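Local coordinates for protein enoyl-CoA hydratase (Mycobacterium avium, PDB 3OC7) that probably catalyses the reversible addition of water across the double bond of 2-enoyl-CoA thioesters in fatty acid metabolism, as a trimeric member of the crotonase family, at residues D6-Y11 with S28-N33; G66-G71 with G125-C130; I132-P137 with D197-Q202; F141-A146 with A153-T158. All coordinates share one frame; numbering follows the deposited sequence.

Contact 1: residues D6-Y11 with S28-N33; sequences DALVDY and SPHNRN
L8 turns its CG away from its own carbonyl carbon (chi1 -56°), and S28 swings its OG to the far side from its backbone N (chi1 -179°). Together these rotations set one leucine methyl against the serine. L8 CD2 lies 3.7 Å from S28 OG and is almost as close to S28 CB. The same methyl also reaches the imidazole edge of H30, 4.2 Å from CE1 and near the ring plane, so a single branch bridges two loop residues. The example illustrates how a van der Waals contact can rest on a loop stiffened by its own polar bonds. N31 ND2 donates to S28 OG over 2.8 Å, a bent bond (132° at the hydrogen), and N31 CG covers part of one H30 face. S28 N donates to N33 OD1 at 2.9 Å, and N33 N closes the loop onto S28 O. A cis peptide bond precedes L8. Backbone bonding joins L8 to N27, just after strand 21-26, at the edge of the mixed sheet, where 9-12 is the outermost strand and antiparallel to 21-26. Helix 37-52 covers both partners, with A38 against L8, L39 against S28 and Q42 OE1 accepting from L8 N.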
# COMPACT_ATOMS: atom_id res chain seq x y z
N ASP A 6 8.68 -25.17 -29.53
CA ASP A 6 7.66 -26.15 -29.15
C ASP A 6 6.30 -25.52 -28.81
O ASP A 6 6.22 -24.32 -28.49
CB ASP A 6 8.14 -26.97 -27.94
CG ASP A 6 9.30 -27.90 -28.28
OD1 ASP A 6 9.35 -28.43 -29.41
OD2 ASP A 6 10.17 -28.09 -27.40
N ALA A 7 5.24 -26.33 -28.87
CA ALA A 7 3.90 -25.95 -28.37
C ALA A 7 3.49 -26.97 -27.30
O ALA A 7 3.87 -28.15 -27.42
CB ALA A 7 2.91 -25.94 -29.52
N LEU A 8 2.73 -26.59 -26.27
CA LEU A 8 2.08 -25.27 -26.07
C LEU A 8 2.90 -24.28 -25.22
O LEU A 8 2.54 -23.10 -25.11
CB LEU A 8 0.68 -25.48 -25.44
CG LEU A 8 -0.35 -26.38 -26.14
CD1 LEU A 8 -1.57 -26.57 -25.27
CD2 LEU A 8 -0.77 -25.80 -27.49
N VAL A 9 3.99 -24.78 -24.61
CA VAL A 9 4.99 -23.98 -23.90
C VAL A 9 6.38 -24.37 -24.42
O VAL A 9 6.72 -25.58 -24.46
CB VAL A 9 4.94 -24.21 -22.34
CG1 VAL A 9 5.97 -23.34 -21.61
CG2 VAL A 9 3.54 -23.97 -21.78
N ASP A 10 7.18 -23.38 -24.84
CA ASP A 10 8.58 -23.64 -25.26
C ASP A 10 9.58 -23.35 -24.13
O ASP A 10 9.42 -22.38 -23.40
CB ASP A 10 8.96 -22.83 -26.52
CG ASP A 10 10.41 -23.06 -26.95
OD1 ASP A 10 10.71 -24.11 -27.57
OD2 ASP A 10 11.27 -22.20 -26.67
N TYR A 11 10.61 -24.20 -23.99
CA TYR A 11 11.68 -24.05 -22.99
C TYR A 11 13.02 -23.77 -23.68
O TYR A 11 13.42 -24.53 -24.57
CB TYR A 11 11.82 -25.32 -22.15
CG TYR A 11 12.85 -25.23 -21.02
CD1 TYR A 11 14.23 -25.42 -21.26
CD2 TYR A 11 12.46 -24.95 -19.71
CE1 TYR A 11 15.17 -25.34 -20.22
CE2 TYR A 11 13.40 -24.86 -18.66
CZ TYR A 11 14.75 -25.05 -18.93
OH TYR A 11 15.67 -24.95 -17.91
N SER A 28 0.36 -20.92 -27.78
CA SER A 28 -0.91 -21.60 -28.07
C SER A 28 -1.79 -20.64 -28.91
O SER A 28 -2.83 -20.18 -28.44
CB SER A 28 -1.58 -22.03 -26.74
OG SER A 28 -2.81 -22.73 -26.92
N PRO A 29 -1.38 -20.33 -30.17
CA PRO A 29 -2.11 -19.31 -30.96
C PRO A 29 -3.59 -19.59 -31.30
O PRO A 29 -4.38 -18.63 -31.41
CB PRO A 29 -1.27 -19.20 -32.25
CG PRO A 29 -0.51 -20.48 -32.34
CD PRO A 29 -0.22 -20.85 -30.90
N HIS A 30 -3.97 -20.87 -31.40
CA HIS A 30 -5.36 -21.27 -31.73
C HIS A 30 -6.43 -20.74 -30.76
O HIS A 30 -7.56 -20.47 -31.17
CB HIS A 30 -5.48 -22.79 -31.95
CG HIS A 30 -5.45 -23.61 -30.69
ND1 HIS A 30 -4.31 -23.77 -29.94
CD2 HIS A 30 -6.41 -24.35 -30.08
CE1 HIS A 30 -4.56 -24.56 -28.91
NE2 HIS A 30 -5.83 -24.92 -28.97
N ASN A 31 -6.06 -20.57 -29.49
CA ASN A 31 -7.00 -20.01 -28.51
C ASN A 31 -6.48 -18.79 -27.73
O ASN A 31 -6.89 -18.54 -26.59
CB ASN A 31 -7.52 -21.11 -27.55
CG ASN A 31 -6.41 -21.82 -26.79
OD1 ASN A 31 -6.62 -22.89 -26.20
ND2 ASN A 31 -5.22 -21.23 -26.78
N ARG A 32 -5.59 -18.02 -28.36
CA ARG A 32 -5.02 -16.80 -27.76
C ARG A 32 -4.32 -17.04 -26.41
O ARG A 32 -4.48 -16.25 -25.47
CB ARG A 32 -6.08 -15.68 -27.64
CG ARG A 32 -6.63 -15.18 -28.98
CD ARG A 32 -7.83 -14.22 -28.83
NE ARG A 32 -7.46 -12.92 -28.27
CZ ARG A 32 -8.02 -12.36 -27.20
NH1 ARG A 32 -9.02 -12.97 -26.56
NH2 ARG A 32 -7.61 -11.17 -26.77
N ASN A 33 -3.55 -18.12 -26.33
CA ASN A 33 -2.81 -18.49 -25.11
C ASN A 33 -3.71 -18.74 -23.88
O ASN A 33 -3.36 -18.35 -22.75
CB ASN A 33 -1.69 -17.47 -24.81
CG ASN A 33 -0.61 -17.41 -25.91
OD1 ASN A 33 -0.33 -18.41 -26.59
ND2 ASN A 33 0.04 -16.25 -26.05

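Contact 2: residues G66-G71 with G125-C130; sequences GTFCAG and GLVGAC
L126, one residue into 125-130, meets F68 with the base of its side chain: CB lies 4.2 Å from F68 CE1, at the ring edge and near its plane. The rest of the leucine continues to M97 and L100 of helix 86-106, so it joins two packing surfaces. V127 follows and makes the closer approach, its CG2 standing 3.8 Å from the same F68 CE1. That methyl lies opposite the valine's own carbonyl carbon, while CG1 takes the place far from the backbone N (chi1 176°). The two side chains meet at a slant, and the ring atom CE1 thus lies beside two consecutive helix residues. F68 arrives there because its CG is far from its backbone N (chi1 172°), which extends the ring from the corner of the chain toward the helix. I115 of strand 111-115 packs on both F68 and V127, and V127 O accepts from R166 NH2 of the second subunit. Beyond the valine, G128 O accepts from K162 NZ, and C130, which leaves helical geometry, has its O held by R166 NH1 of that subunit. C130 N is still bonded to L126 O at 3.3 Å. F68 thereby fills the space between the chain corner at 68 and helix 123-129. In the crotonase fold these two elements, the turn after strand 67-69 and the start of helix 123-129, probably supply the peptide N-H groups of the oxyanion hole.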
# COMPACT_ATOMS: atom_id res chain seq x y z
N GLY A 66 -0.48 -11.61 -30.36
CA GLY A 66 -0.96 -10.30 -29.90
C GLY A 66 -1.66 -10.28 -28.54
O GLY A 66 -2.04 -9.20 -28.06
N THR A 67 -1.85 -11.47 -27.95
CA THR A 67 -2.47 -11.63 -26.62
C THR A 67 -1.50 -12.38 -25.69
O THR A 67 -1.01 -13.49 -26.02
CB THR A 67 -3.86 -12.38 -26.73
OG1 THR A 67 -4.79 -11.58 -27.47
CG2 THR A 67 -4.47 -12.71 -25.35
N PHE A 68 -1.20 -11.79 -24.52
CA PHE A 68 -0.41 -12.48 -23.47
C PHE A 68 -1.16 -13.72 -22.96
O PHE A 68 -0.62 -14.85 -23.02
CB PHE A 68 -0.03 -11.51 -22.32
CG PHE A 68 0.63 -12.19 -21.11
CD1 PHE A 68 -0.12 -12.45 -19.95
CD2 PHE A 68 1.98 -12.57 -21.12
CE1 PHE A 68 0.45 -13.07 -18.83
CE2 PHE A 68 2.57 -13.19 -19.99
CZ PHE A 68 1.78 -13.45 -18.84
N CYS A 69 -2.39 -13.50 -22.48
CA CYS A 69 -3.30 -14.55 -21.97
C CYS A 69 -4.70 -13.97 -21.72
O CYS A 69 -4.84 -12.99 -20.99
CB CYS A 69 -2.77 -15.19 -20.67
SG CYS A 69 -3.83 -16.49 -19.91
N ALA A 70 -5.73 -14.60 -22.29
CA ALA A 70 -7.10 -14.06 -22.16
C ALA A 70 -8.00 -14.83 -21.20
O ALA A 70 -9.21 -14.57 -21.13
CB ALA A 70 -7.76 -13.92 -23.52
N GLY A 71 -7.42 -15.78 -20.47
CA GLY A 71 -8.14 -16.47 -19.40
C GLY A 71 -8.37 -17.95 -19.65
O GLY A 71 -7.59 -18.60 -20.34
N GLY A 125 -3.98 -13.12 -13.09
CA GLY A 125 -3.41 -13.93 -12.00
C GLY A 125 -1.95 -14.33 -12.23
O GLY A 125 -1.16 -14.32 -11.29
N LEU A 126 -1.60 -14.65 -13.49
CA LEU A 126 -0.19 -14.87 -13.87
C LEU A 126 0.68 -13.62 -13.69
O LEU A 126 1.77 -13.70 -13.09
CB LEU A 126 -0.05 -15.38 -15.33
CG LEU A 126 -0.60 -16.76 -15.68
CD1 LEU A 126 -0.21 -17.14 -17.13
CD2 LEU A 126 -0.16 -17.82 -14.69
N VAL A 127 0.18 -12.47 -14.19
CA VAL A 127 0.90 -11.19 -14.03
C VAL A 127 1.12 -10.88 -12.53
O VAL A 127 2.23 -10.49 -12.12
CB VAL A 127 0.15 -10.01 -14.77
CG1 VAL A 127 0.83 -8.66 -14.51
CG2 VAL A 127 0.01 -10.29 -16.31
N GLY A 128 0.06 -11.01 -11.72
CA GLY A 128 0.17 -10.80 -10.26
C GLY A 128 1.15 -11.71 -9.52
O GLY A 128 1.87 -11.25 -8.61
N ALA A 129 1.24 -12.98 -9.94
CA ALA A 129 2.13 -13.97 -9.28
C ALA A 129 3.63 -13.73 -9.53
O ALA A 129 4.46 -14.07 -8.67
CB ALA A 129 1.75 -15.42 -9.69
N CYS A 130 3.98 -13.18 -10.70
CA CYS A 130 5.41 -12.89 -11.01
C CYS A 130 6.02 -11.87 -10.01
O CYS A 130 5.34 -10.95 -9.53
CB CYS A 130 5.56 -12.45 -12.48
SG CYS A 130 5.23 -13.77 -13.72

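Contact 3: residues I132-P137 with D197-Q202; sequences IAVAGP and DAAIDQ
D201 N donates to D197 O over 3.0 Å, closing the helical turn that presents A199 and I200 to V134 of strand 132-135. Across the contact, V134 divides its two methyls between the two helix residues: CG1 lies 4.1 Å from A199 CB, and CG2 lies 3.9 Å from I200 CD1. Valine CB is also near that same isoleucine methyl, so CD1 lies alongside the CB-CG2 bond of V134. Two successive turns of the isoleucine (chi1 -65°, chi2 -71°) fold CD1 back toward the strand, although its CB does not aim there. V134 and I200 run past one another in opposite senses. L196 and L203 of the same helix also touch V134, so the valine meets the helix along an i, i+3, i+4, i+7 face, a case of helix packing against the parallel part of a mixed sheet. I200 extends the seam to I112 and A114 of the adjoining strand 111-115, and M191 of strand 191-192 touches both V134 and A199. Backbone bonds tie V134 to A113 and I115, and A133 to T190 and M191. No hydrogen bond crosses between the segments; the backbone bonds named lie within the sheet and the helix, so the contact rests on van der Waals packing of methyls.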
# COMPACT_ATOMS: atom_id res chain seq x y z
N ILE A 132 8.50 -9.62 -10.74
CA ILE A 132 8.71 -8.39 -11.55
C ILE A 132 7.90 -8.54 -12.85
O ILE A 132 7.78 -9.67 -13.35
CB ILE A 132 10.24 -8.17 -11.86
CG1 ILE A 132 11.06 -8.07 -10.55
CG2 ILE A 132 10.46 -6.94 -12.76
CD1 ILE A 132 12.61 -8.10 -10.73
N ALA A 133 7.30 -7.45 -13.35
CA ALA A 133 6.55 -7.48 -14.62
C ALA A 133 6.80 -6.20 -15.45
O ALA A 133 6.72 -5.07 -14.91
CB ALA A 133 5.05 -7.68 -14.38
N VAL A 134 7.10 -6.38 -16.74
CA VAL A 134 7.34 -5.28 -17.70
C VAL A 134 6.36 -5.37 -18.88
O VAL A 134 6.14 -6.46 -19.41
CB VAL A 134 8.83 -5.30 -18.23
CG1 VAL A 134 9.20 -4.03 -19.05
CG2 VAL A 134 9.82 -5.50 -17.07
N ALA A 135 5.75 -4.23 -19.26
CA ALA A 135 4.83 -4.22 -20.42
C ALA A 135 5.13 -3.15 -21.47
O ALA A 135 5.43 -1.98 -21.14
CB ALA A 135 3.37 -4.08 -19.95
N GLY A 136 5.02 -3.55 -22.74
CA GLY A 136 5.31 -2.68 -23.90
C GLY A 136 4.08 -2.00 -24.50
O GLY A 136 2.96 -2.15 -23.97
N PRO A 137 4.27 -1.25 -25.63
CA PRO A 137 3.25 -0.32 -26.17
C PRO A 137 1.99 -0.94 -26.81
O PRO A 137 1.02 -0.21 -27.06
CB PRO A 137 4.03 0.54 -27.18
CG PRO A 137 5.16 -0.35 -27.63
CD PRO A 137 5.52 -1.21 -26.42
N ASP A 197 12.42 -5.57 -25.09
CA ASP A 197 13.62 -6.44 -25.11
C ASP A 197 14.83 -5.82 -24.37
O ASP A 197 15.53 -6.52 -23.60
CB ASP A 197 14.01 -6.79 -26.56
CG ASP A 197 13.01 -7.73 -27.23
OD1 ASP A 197 12.15 -8.33 -26.54
OD2 ASP A 197 13.09 -7.89 -28.47
N ALA A 198 15.06 -4.53 -24.58
CA ALA A 198 16.15 -3.82 -23.90
C ALA A 198 15.95 -3.77 -22.36
O ALA A 198 16.92 -3.92 -21.61
CB ALA A 198 16.31 -2.40 -24.47
N ALA A 199 14.71 -3.56 -21.92
CA ALA A 199 14.40 -3.50 -20.48
C ALA A 199 14.58 -4.87 -19.79
O ALA A 199 15.18 -4.95 -18.71
CB ALA A 199 12.99 -2.92 -20.26
N ILE A 200 14.06 -5.93 -20.42
CA ILE A 200 14.24 -7.31 -19.92
C ILE A 200 15.73 -7.69 -19.85
O ILE A 200 16.18 -8.25 -18.84
CB ILE A 200 13.39 -8.36 -20.75
CG1 ILE A 200 11.87 -8.12 -20.58
CG2 ILE A 200 13.79 -9.82 -20.43
CD1 ILE A 200 11.27 -8.48 -19.19
N ASP A 201 16.51 -7.38 -20.90
CA ASP A 201 17.95 -7.71 -20.91
C ASP A 201 18.69 -7.05 -19.73
O ASP A 201 19.50 -7.71 -19.05
CB ASP A 201 18.61 -7.33 -22.26
CG ASP A 201 18.34 -8.37 -23.39
OD1 ASP A 201 17.78 -9.46 -23.13
OD2 ASP A 201 18.70 -8.07 -24.56
N GLN A 202 18.36 -5.79 -19.44
CA GLN A 202 19.01 -5.10 -18.30
C GLN A 202 18.62 -5.70 -16.94
O GLN A 202 19.50 -5.88 -16.07
CB GLN A 202 18.77 -3.59 -18.33
CG GLN A 202 19.63 -2.82 -17.30
CD GLN A 202 21.13 -3.05 -17.47
OE1 GLN A 202 21.82 -3.51 -16.55
NE2 GLN A 202 21.65 -2.73 -18.66

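Contact 4: residues F141-A146 with A153-T158; sequences FALTEA and AIISLT
The loop leaving strand 140-142, outermost in the small parallel sheet, comes up against the type I turn A153-S156 that leads into helix 156-159, and L143 and I155 make the join. Methyl meets methyl, L143 CD2 to I155 CD1 at 4.0 Å, with the two side chains passing each other in opposite directions. I155 CG1 occupies the crowded position between backbone N and carbonyl carbon (chi1 65°), yet the chain beyond it is fully extended and carries CD1 well forward. The carboxylate of E145 adds a looser approach, OE2 standing 4.4 Å from I155 CD1, and A121, V150 and P152 also touch this glutamate. As in other crotonases, this loop probably lies near the active site, and E145 appears to occupy the position of a glutamate that is catalytic in relatives; whether it plays that part here is not established. F124 of helix 123-129 packs on both L143 and I155. The turn itself is closed by S156 N to A153 O at 3.2 Å. S156 OG is bonded to both P152 O and Y172 OH, and the third subunit lies close by, its L221 packing on S156 while A146 makes backbone hydrogen bonds to that subunit and packs on its G214.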
# COMPACT_ATOMS: atom_id res chain seq x y z
N PHE A 141 -5.34 -3.81 -20.66
CA PHE A 141 -5.84 -4.49 -19.45
C PHE A 141 -7.32 -4.10 -19.18
O PHE A 141 -7.66 -2.90 -19.26
CB PHE A 141 -4.98 -4.08 -18.23
CG PHE A 141 -3.47 -4.23 -18.42
CD1 PHE A 141 -2.71 -3.22 -19.04
CD2 PHE A 141 -2.80 -5.38 -17.97
CE1 PHE A 141 -1.32 -3.37 -19.22
CE2 PHE A 141 -1.41 -5.52 -18.14
CZ PHE A 141 -0.68 -4.54 -18.77
N ALA A 142 -8.20 -5.07 -18.88
CA ALA A 142 -9.62 -4.79 -18.49
C ALA A 142 -10.22 -5.91 -17.62
O ALA A 142 -10.09 -7.09 -17.97
CB ALA A 142 -10.50 -4.52 -19.73
N LEU A 143 -10.85 -5.54 -16.50
CA LEU A 143 -11.53 -6.48 -15.60
C LEU A 143 -13.06 -6.37 -15.80
O LEU A 143 -13.73 -5.63 -15.06
CB LEU A 143 -11.16 -6.20 -14.12
CG LEU A 143 -9.70 -6.41 -13.70
CD1 LEU A 143 -9.23 -5.40 -12.64
CD2 LEU A 143 -9.43 -7.85 -13.22
N THR A 144 -13.58 -7.08 -16.79
CA THR A 144 -15.01 -6.97 -17.16
C THR A 144 -15.93 -8.04 -16.55
O THR A 144 -17.07 -8.21 -17.02
CB THR A 144 -15.18 -6.95 -18.69
OG1 THR A 144 -14.56 -8.12 -19.25
CG2 THR A 144 -14.60 -5.66 -19.30
N GLU A 145 -15.45 -8.74 -15.52
CA GLU A 145 -16.19 -9.81 -14.83
C GLU A 145 -17.64 -9.46 -14.43
O GLU A 145 -18.57 -10.23 -14.73
CB GLU A 145 -15.42 -10.37 -13.61
CG GLU A 145 -14.23 -11.33 -13.91
CD GLU A 145 -12.95 -10.66 -14.42
OE1 GLU A 145 -12.86 -9.42 -14.56
OE2 GLU A 145 -11.99 -11.43 -14.69
N ALA A 146 -17.84 -8.29 -13.81
CA ALA A 146 -19.18 -7.89 -13.35
C ALA A 146 -20.17 -7.72 -14.51
O ALA A 146 -21.37 -7.98 -14.33
CB ALA A 146 -19.12 -6.63 -12.50
N ALA A 153 -12.62 -13.45 -8.40
CA ALA A 153 -12.40 -14.12 -7.12
C ALA A 153 -10.99 -14.74 -6.91
O ALA A 153 -10.22 -14.26 -6.07
CB ALA A 153 -13.54 -15.14 -6.82
N ILE A 154 -10.67 -15.78 -7.68
CA ILE A 154 -9.37 -16.47 -7.56
C ILE A 154 -8.16 -15.55 -7.80
O ILE A 154 -7.15 -15.66 -7.07
CB ILE A 154 -9.29 -17.71 -8.49
CG1 ILE A 154 -10.12 -18.86 -7.89
CG2 ILE A 154 -7.79 -18.10 -8.79
CD1 ILE A 154 -9.47 -19.58 -6.68
N ILE A 155 -8.26 -14.65 -8.78
CA ILE A 155 -7.11 -13.77 -9.10
C ILE A 155 -6.81 -12.72 -7.99
O ILE A 155 -5.70 -12.16 -7.96
CB ILE A 155 -7.20 -13.13 -10.50
CG1 ILE A 155 -8.38 -12.16 -10.62
CG2 ILE A 155 -7.25 -14.20 -11.62
CD1 ILE A 155 -8.53 -11.53 -12.00
N SER A 156 -7.78 -12.49 -7.10
CA SER A 156 -7.61 -11.63 -5.91
C SER A 156 -6.44 -12.06 -4.99
O SER A 156 -5.84 -11.23 -4.29
CB SER A 156 -8.92 -11.49 -5.09
OG SER A 156 -9.92 -10.75 -5.78
N LEU A 157 -6.10 -13.36 -5.02
CA LEU A 157 -4.98 -13.92 -4.24
C LEU A 157 -3.62 -13.23 -4.49
O LEU A 157 -2.81 -13.07 -3.57
CB LEU A 157 -4.85 -15.44 -4.46
CG LEU A 157 -5.96 -16.34 -3.90
CD1 LEU A 157 -5.85 -17.77 -4.47
CD2 LEU A 157 -5.97 -16.32 -2.37
N THR A 158 -3.39 -12.83 -5.76
CA THR A 158 -2.16 -12.07 -6.13
C THR A 158 -2.39 -10.58 -6.48
O THR A 158 -1.44 -9.79 -6.37
CB THR A 158 -1.34 -12.77 -7.28
OG1 THR A 158 -2.13 -12.85 -8.48
CG2 THR A 158 -0.82 -14.16 -6.84

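Contacts 2, 3 and 4 are buried, whereas contact 1 is only partly so, and its loop is the one most dependent on side-chain hydrogen bonds. Contact 2 lies about 3 Å from the chain centre, contacts 1 and 3 far out, at 15 and 16 Å. Contacts 1 and 3 reach the same mixed sheet near its two ends, contact 1 at the edge strand and contact 3 one strand in from the other edge; contacts 2 and 4 share the small parallel sheet and meet where T158 packs beside G125 and G128. N33 ND2 donates to T67 O, linking contacts 1 and 2. Chemistry follows place: methyls alone in contact 3, phenyl with aliphatics in contact 2, and a carboxylate beside methyls in contact 4.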